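Local coordinates for protein 2-hydroxyethylphosphonate dioxygenase (Streptomyces viridochromogenes, PDB 4YAR) that converts 2-hydroxyethylphosphonate and dioxygen into hydroxymethylphosphonate and formate with a non-heme iron(II) centre, a step of bialaphos biosynthesis, at residues 359-367 with 378-386. The protein carries 1 engineered substitution. Residues are numbered along the deposited sequence; the frame is centred on the assembly and turned at random.
Sequences VVTEGRLTL and VELEPDGSA
Leu367, Val360 and Arg364 meet residues 378-386 in three different ways. Leu367 forms an antiparallel hydrogen-bonded pair with Val378: its N donates to Val378 O, and Val378 N returns a bond to Leu367 O. A chi1 of 169° swings Leu367 CG away from the backbone N, and CD2 comes to lie 3.6 Å from Ala386 CB on strand 385-388 of the larger sheet; Trp396 and His394 also touch this leucine. Val360 lies where the chain of 378-386 turns back. Val360 N donates to Gly384 O at 2.9 Å, while Val360 O accepts Asp383 N at 2.8 Å. CG2 of Val360 packs on Leu380 CB at 3.9 Å, and Val360 CB sits 3.5 Å from Glu381 O, the carbonyl that closes the type II turn Glu381-Gly384 by accepting Gly384 N. One water donates to both Val360 O and Asp383 OD1; OD1 also forms a salt bridge with Arg193, while OD2 is hydrogen-bonded to His82 NE2.

Arg364 bends at chi3 (-68°) and runs alongside Glu381, NH2 to OE1 3.6 Å, the two planes 54° apart: a long, oblique salt bridge. Glu379 OE1 lies 3.1 Å from Arg364 CD but 4.1 Å from Arg364 NE, beyond a salt bridge. Backbone bonds thus build two separate ladders, and aliphatic contacts join the three-stranded sheet to the larger antiparallel one, consistent with a cupin-type beta-sandwich; charge pairing at exposed Arg364 probably adds little directional hold.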
ATOM      1  N   VAL A 359       7.469  -3.848 -13.878  1.00 15.22           N
ATOM      2  CA  VAL A 359       7.820  -5.035 -14.712  1.00 15.63           C
ATOM      3  C   VAL A 359       7.766  -4.757 -16.184  1.00 14.32           C
ATOM      4  O   VAL A 359       6.770  -4.155 -16.729  1.00 15.74           O
ATOM      5  CB  VAL A 359       7.008  -6.293 -14.341  1.00 17.71           C
ATOM      6  CG1 VAL A 359       5.530  -6.078 -14.577  1.00 18.49           C
ATOM      7  CG2 VAL A 359       7.529  -7.534 -15.114  1.00 17.97           C
ATOM      8  N   VAL A 360       8.849  -5.116 -16.855  1.00 16.17           N
ATOM      9  CA  VAL A 360       8.999  -4.867 -18.280  1.00 18.41           C
ATOM     10  C   VAL A 360       8.225  -5.952 -19.047  1.00 16.75           C
ATOM     11  O   VAL A 360       8.373  -7.130 -18.768  1.00 18.47           O
ATOM     12  CB  VAL A 360      10.481  -4.932 -18.740  1.00 18.83           C
ATOM     13  CG1 VAL A 360      10.566  -4.703 -20.215  1.00 20.83           C
ATOM     14  CG2 VAL A 360      11.345  -3.932 -18.031  1.00 21.31           C
ATOM     15  N   THR A 361       7.414  -5.532 -19.987  1.00 17.74           N
ATOM     16  CA  THR A 361       6.642  -6.440 -20.837  1.00 20.20           C
ATOM     17  C   THR A 361       7.059  -6.434 -22.292  1.00 18.91           C
ATOM     18  O   THR A 361       6.787  -7.418 -22.985  1.00 21.82           O
ATOM     19  CB  THR A 361       5.172  -6.189 -20.794  1.00 20.54           C
ATOM     20  OG1 THR A 361       4.884  -4.876 -21.255  1.00 24.98           O
ATOM     21  CG2 THR A 361       4.624  -6.354 -19.351  1.00 23.71           C
ATOM     22  N   GLU A 362       7.845  -5.472 -22.702  1.00 20.08           N
ATOM     23  CA  GLU A 362       8.380  -5.425 -24.059  1.00 20.67           C
ATOM     24  C   GLU A 362       9.598  -4.556 -24.115  1.00 22.01           C
ATOM     25  O   GLU A 362       9.613  -3.451 -23.578  1.00 21.53           O
ATOM     26  CB  GLU A 362       7.370  -4.851 -25.017  1.00 22.97           C
ATOM     27  CG  GLU A 362       7.620  -5.224 -26.468  1.00 26.63           C
ATOM     28  CD  GLU A 362       6.726  -4.400 -27.361  1.00 32.98           C
ATOM     29  OE1 GLU A 362       5.546  -4.798 -27.516  1.00 39.18           O
ATOM     30  OE2 GLU A 362       7.191  -3.351 -27.852  1.00 34.89           O
ATOM     31  N   GLY A 363      10.615  -5.025 -24.848  1.00 23.97           N
ATOM     32  CA  GLY A 363      11.776  -4.196 -25.143  1.00 23.83           C
ATOM     33  C   GLY A 363      12.920  -4.417 -24.184  1.00 27.29           C
ATOM     34  O   GLY A 363      12.811  -5.086 -23.107  1.00 28.83           O
ATOM     35  N   ARG A 364      14.063  -3.862 -24.539  1.00 27.67           N
ATOM     36  CA  ARG A 364      15.223  -3.880 -23.625  1.00 27.12           C
ATOM     37  C   ARG A 364      15.250  -2.428 -23.174  1.00 28.25           C
ATOM     38  O   ARG A 364      15.630  -1.536 -23.969  1.00 23.44           O
ATOM     39  CB  ARG A 364      16.565  -4.269 -24.295  1.00 31.54           C
ATOM     40  CG  ARG A 364      17.727  -4.215 -23.312  1.00 39.63           C
ATOM     41  CD  ARG A 364      19.076  -4.712 -23.815  1.00 44.18           C
ATOM     42  NE  ARG A 364      19.116  -6.146 -24.054  1.00 53.04           N
ATOM     43  CZ  ARG A 364      19.245  -6.732 -25.248  1.00 52.37           C
ATOM     44  NH1 ARG A 364      19.346  -6.015 -26.369  1.00 48.05           N
ATOM     45  NH2 ARG A 364      19.297  -8.060 -25.320  1.00 53.15           N
ATOM     46  N   LEU A 365      14.766  -2.210 -21.950  1.00 24.59           N
ATOM     47  CA  LEU A 365      14.627  -0.887 -21.341  1.00 26.34           C
ATOM     48  C   LEU A 365      15.725  -0.601 -20.323  1.00 23.83           C
ATOM     49  O   LEU A 365      16.285  -1.517 -19.665  1.00 24.32           O
ATOM     50  CB  LEU A 365      13.248  -0.716 -20.680  1.00 27.14           C
ATOM     51  CG  LEU A 365      11.972  -0.882 -21.552  1.00 27.22           C
ATOM     52  CD1 LEU A 365      10.669  -0.595 -20.770  1.00 27.72           C
ATOM     53  CD2 LEU A 365      12.070   0.020 -22.778  1.00 29.31           C
ATOM     54  N   THR A 366      16.027   0.691 -20.217  1.00 22.82           N
ATOM     55  CA  THR A 366      16.985   1.161 -19.277  1.00 22.79           C
ATOM     56  C   THR A 366      16.330   2.014 -18.190  1.00 20.97           C
ATOM     57  O   THR A 366      15.619   2.952 -18.479  1.00 21.07           O
ATOM     58  CB  THR A 366      18.170   1.897 -19.960  1.00 26.94           C
ATOM     59  OG1 THR A 366      18.918   0.949 -20.724  1.00 27.74           O
ATOM     60  CG2 THR A 366      19.070   2.454 -18.905  1.00 26.59           C
ATOM     61  N   LEU A 367      16.519   1.584 -16.966  1.00 19.25           N
ATOM     62  CA  LEU A 367      16.044   2.329 -15.782  1.00 17.54           C
ATOM     63  C   LEU A 367      17.252   3.093 -15.240  1.00 17.64           C
ATOM     64  O   LEU A 367      18.235   2.475 -14.887  1.00 19.33           O
ATOM     65  CB  LEU A 367      15.435   1.420 -14.733  1.00 18.47           C
ATOM     66  CG  LEU A 367      15.146   2.034 -13.326  1.00 19.05           C
ATOM     67  CD1 LEU A 367      14.025   3.034 -13.362  1.00 20.63           C
ATOM     68  CD2 LEU A 367      14.749   0.921 -12.357  1.00 20.13           C
ATOM     69  N   VAL A 378      20.289   0.355 -14.887  1.00 23.76           N
ATOM     70  CA  VAL A 378      20.224  -1.091 -15.176  1.00 22.76           C
ATOM     71  C   VAL A 378      19.393  -1.329 -16.446  1.00 21.21           C
ATOM     72  O   VAL A 378      18.433  -0.588 -16.764  1.00 23.29           O
ATOM     73  CB  VAL A 378      19.733  -1.882 -13.945  1.00 25.75           C
ATOM     74  CG1 VAL A 378      18.298  -1.582 -13.622  1.00 24.91           C
ATOM     75  CG2 VAL A 378      19.910  -3.391 -14.113  1.00 31.94           C
ATOM     76  N   GLU A 379      19.801  -2.311 -17.250  1.00 23.50           N
ATOM     77  CA  GLU A 379      19.065  -2.713 -18.463  1.00 24.02           C
ATOM     78  C   GLU A 379      18.230  -3.951 -18.148  1.00 20.07           C
ATOM     79  O   GLU A 379      18.736  -4.901 -17.516  1.00 20.39           O
ATOM     80  CB  GLU A 379      19.991  -3.069 -19.620  1.00 24.43           C
ATOM     81  CG  GLU A 379      20.801  -1.908 -20.147  1.00 29.62           C
ATOM     82  CD  GLU A 379      21.608  -2.262 -21.427  1.00 36.93           C
ATOM     83  OE1 GLU A 379      21.223  -3.214 -22.165  1.00 34.81           O
ATOM     84  OE2 GLU A 379      22.633  -1.584 -21.691  1.00 46.87           O
ATOM     85  N   LEU A 380      16.944  -3.844 -18.467  1.00 18.75           N
ATOM     86  CA  LEU A 380      15.957  -4.904 -18.199  1.00 19.24           C
ATOM     87  C   LEU A 380      15.183  -5.301 -19.459  1.00 19.14           C
ATOM     88  O   LEU A 380      14.676  -4.468 -20.224  1.00 20.77           O
ATOM     89  CB  LEU A 380      15.029  -4.489 -17.044  1.00 20.72           C
ATOM     90  CG  LEU A 380      15.630  -4.154 -15.676  1.00 20.82           C
ATOM     91  CD1 LEU A 380      14.587  -3.451 -14.813  1.00 21.65           C
ATOM     92  CD2 LEU A 380      16.112  -5.389 -14.930  1.00 20.19           C
ATOM     93  N   GLU A 381      15.063  -6.590 -19.660  1.00 20.01           N
ATOM     94  CA  GLU A 381      14.285  -7.189 -20.734  1.00 21.27           C
ATOM     95  C   GLU A 381      12.910  -7.639 -20.179  1.00 21.54           C
ATOM     96  O   GLU A 381      12.686  -7.596 -18.953  1.00 19.99           O
ATOM     97  CB  GLU A 381      15.057  -8.397 -21.298  1.00 26.89           C
ATOM     98  CG  GLU A 381      16.307  -8.013 -22.038  1.00 30.26           C
ATOM     99  CD  GLU A 381      17.080  -9.233 -22.534  1.00 35.88           C
ATOM    100  OE1 GLU A 381      16.713  -9.767 -23.581  1.00 40.94           O
ATOM    101  OE2 GLU A 381      18.017  -9.668 -21.851  1.00 41.56           O
ATOM    102  N   PRO A 382      12.009  -8.140 -21.062  1.00 21.07           N
ATOM    103  CA  PRO A 382      10.720  -8.604 -20.552  1.00 20.04           C
ATOM    104  C   PRO A 382      10.806  -9.595 -19.476  1.00 19.76           C
ATOM    105  O   PRO A 382      11.643 -10.522 -19.517  1.00 20.88           O
ATOM    106  CB  PRO A 382      10.009  -9.155 -21.795  1.00 20.56           C
ATOM    107  CG  PRO A 382      10.633  -8.380 -22.946  1.00 21.85           C
ATOM    108  CD  PRO A 382      12.066  -8.198 -22.548  1.00 21.20           C
ATOM    109  N   ASP A 383       9.955  -9.408 -18.476  1.00 18.93           N
ATOM    110  CA  ASP A 383      10.022 -10.120 -17.186  1.00 18.22           C
ATOM    111  C   ASP A 383      11.073  -9.621 -16.155  1.00 17.11           C
ATOM    112  O   ASP A 383      10.973  -9.955 -14.955  1.00 18.68           O
ATOM    113  CB  ASP A 383      10.145 -11.628 -17.316  1.00 20.51           C
ATOM    114  CG  ASP A 383       8.935 -12.289 -18.006  1.00 22.10           C
ATOM    115  OD1 ASP A 383       7.826 -11.670 -18.128  1.00 22.08           O
ATOM    116  OD2 ASP A 383       9.112 -13.428 -18.521  1.00 25.61           O
ATOM    117  N   GLY A 384      12.065  -8.866 -16.588  1.00 17.22           N
ATOM    118  CA  GLY A 384      12.842  -8.051 -15.662  1.00 17.04           C
ATOM    119  C   GLY A 384      11.991  -7.062 -14.898  1.00 17.70           C
ATOM    120  O   GLY A 384      10.961  -6.559 -15.444  1.00 17.27           O
ATOM    121  N   SER A 385      12.434  -6.735 -13.679  1.00 17.92           N
ATOM    122  CA  SER A 385      11.631  -5.861 -12.826  1.00 17.01           C
ATOM    123  C   SER A 385      12.506  -5.026 -11.931  1.00 17.96           C
ATOM    124  O   SER A 385      13.706  -5.349 -11.727  1.00 15.20           O
ATOM    125  CB  SER A 385      10.689  -6.719 -11.970  1.00 15.65           C
ATOM    126  OG  SER A 385      11.414  -7.670 -11.219  1.00 16.90           O
ATOM    127  N   ALA A 386      11.895  -3.988 -11.361  1.00 16.63           N
ATOM    128  CA  ALA A 386      12.519  -3.163 -10.383  1.00 17.11           C
ATOM    129  C   ALA A 386      11.576  -2.636  -9.304  1.00 18.75           C
ATOM    130  O   ALA A 386      10.339  -2.644  -9.477  1.00 17.47           O
ATOM    131  CB  ALA A 386      13.190  -2.021 -11.078  1.00 16.41           C
TER
HETATM  132  O   HOH W   1       6.587  -9.363 -18.549  1.00 27.73           O